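PDB 4V1T: LYND, which is probably an ATP-dependent YcaO cyclodehydratase, a cyanobactin heterocyclase that would convert cysteine residues of a precursor peptide into thiazolines. Local coordinates for residues Ala711-Leu716 and Val732-Met737. Numbering follows the deposited sequence.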
# COMPACT_ATOMS: atom_id res chain seq x y z
N ALA B 711 38.61 -0.00 26.17
CA ALA B 711 38.09 0.59 27.39
C ALA B 711 37.94 -0.47 28.48
O ALA B 711 37.42 -0.18 29.56
CB ALA B 711 36.76 1.27 27.13
N GLY B 712 38.38 -1.69 28.20
CA GLY B 712 38.29 -2.80 29.15
C GLY B 712 36.89 -3.37 29.23
O GLY B 712 36.45 -3.74 30.31
N LEU B 713 36.21 -3.45 28.08
CA LEU B 713 34.82 -3.89 28.02
C LEU B 713 34.63 -5.04 27.03
O LEU B 713 35.12 -5.00 25.90
CB LEU B 713 33.92 -2.73 27.62
CG LEU B 713 33.91 -1.53 28.58
CD1 LEU B 713 33.13 -0.36 27.99
CD2 LEU B 713 33.34 -1.92 29.93
N GLU B 714 33.90 -6.07 27.47
CA GLU B 714 33.58 -7.22 26.63
C GLU B 714 32.20 -7.03 25.98
O GLU B 714 31.28 -6.53 26.60
CB GLU B 714 33.60 -8.50 27.46
CG GLU B 714 33.31 -9.77 26.69
CD GLU B 714 33.46 -11.01 27.55
OE1 GLU B 714 33.26 -10.92 28.78
OE2 GLU B 714 33.79 -12.08 26.99
N THR B 715 32.06 -7.45 24.72
CA THR B 715 30.80 -7.31 24.00
C THR B 715 30.21 -8.68 23.64
O THR B 715 30.81 -9.45 22.90
CB THR B 715 30.96 -6.48 22.71
OG1 THR B 715 31.32 -7.34 21.63
CG2 THR B 715 32.01 -5.41 22.89
N LEU B 716 29.03 -8.98 24.19
CA LEU B 716 28.36 -10.25 23.96
C LEU B 716 27.19 -10.07 23.00
O LEU B 716 26.69 -8.97 22.82
CB LEU B 716 27.85 -10.84 25.27
CG LEU B 716 28.89 -11.25 26.32
CD1 LEU B 716 28.21 -11.68 27.61
CD2 LEU B 716 29.80 -12.35 25.80
N VAL B 732 22.56 -7.09 22.12
CA VAL B 732 23.97 -6.88 22.40
C VAL B 732 24.14 -6.41 23.84
O VAL B 732 23.45 -5.49 24.28
CB VAL B 732 24.57 -5.83 21.46
CG1 VAL B 732 26.07 -5.75 21.66
CG2 VAL B 732 24.23 -6.18 20.01
N THR B 733 25.07 -7.04 24.56
CA THR B 733 25.34 -6.72 25.95
C THR B 733 26.82 -6.45 26.16
O THR B 733 27.65 -7.29 25.85
CB THR B 733 24.90 -7.85 26.88
OG1 THR B 733 23.47 -7.96 26.83
CG2 THR B 733 25.32 -7.58 28.34
N VAL B 734 27.12 -5.27 26.72
CA VAL B 734 28.48 -4.90 27.07
C VAL B 734 28.53 -4.60 28.57
O VAL B 734 28.28 -3.47 28.99
CB VAL B 734 28.97 -3.69 26.26
CG1 VAL B 734 30.40 -3.35 26.63
CG2 VAL B 734 28.89 -3.97 24.77
N PRO B 735 28.84 -5.61 29.39
CA PRO B 735 28.80 -5.44 30.85
C PRO B 735 29.64 -4.27 31.34
O PRO B 735 30.81 -4.18 31.00
CB PRO B 735 29.36 -6.76 31.36
CG PRO B 735 29.03 -7.75 30.29
CD PRO B 735 29.20 -6.99 29.01
N GLY B 736 29.03 -3.39 32.12
CA GLY B 736 29.69 -2.19 32.63
C GLY B 736 29.09 -0.92 32.05
O GLY B 736 28.99 0.10 32.73
N MET B 737 28.67 -0.98 30.79
CA MET B 737 28.07 0.19 30.15
C MET B 737 26.71 0.48 30.75
O MET B 737 25.97 -0.44 31.08
CB MET B 737 27.99 0.00 28.64
CG MET B 737 29.36 0.03 27.98
SD MET B 737 29.32 -0.04 26.18
CE MET B 737 28.77 1.62 25.81
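Two antiparallel strands of one hairpin pair here at the end of their ladder in the YcaO domain, where strand 716-719 begins and strand 728-733 runs out. In the hydrogen-bonded pair Leu716-Thr733, Leu716 N gives a short, nearly straight bond (172°) to Thr733 O, 2.7 Å away and in the carbonyl plane; the return bond, Thr733 N to Leu716 O, is longer at 3.1 Å, its donor lying above the carbonyl plane. Beyond this pair the ladder lapses. Pro735 has no N-H to give, and Glu714 O instead receives the CA-H of Val734 (CA to O 3.3 Å) and lies 3.2 Å from Pro735 CD. Val734 splits its methyls: CG1, anti to the backbone N, reaches Leu713 CB at 3.7 Å, while CG2 lies alongside Thr715 CB and CG2. Leu713 crosses Met737 at about a right angle, CD1 against Met737 CG, and sets CD2 3.6 Å from Pro735 O. Helix 538-561 packs on Thr715, Val734 and Met737. Glu714 OE2 is hydrogen-bonded to Ser498. Gly712 closes helix 697-710 with a Schellman motif, and the chain then enters strand 716-719, between 491-498 and 728-733: the open end of a beta hairpin within an antiparallel sheet.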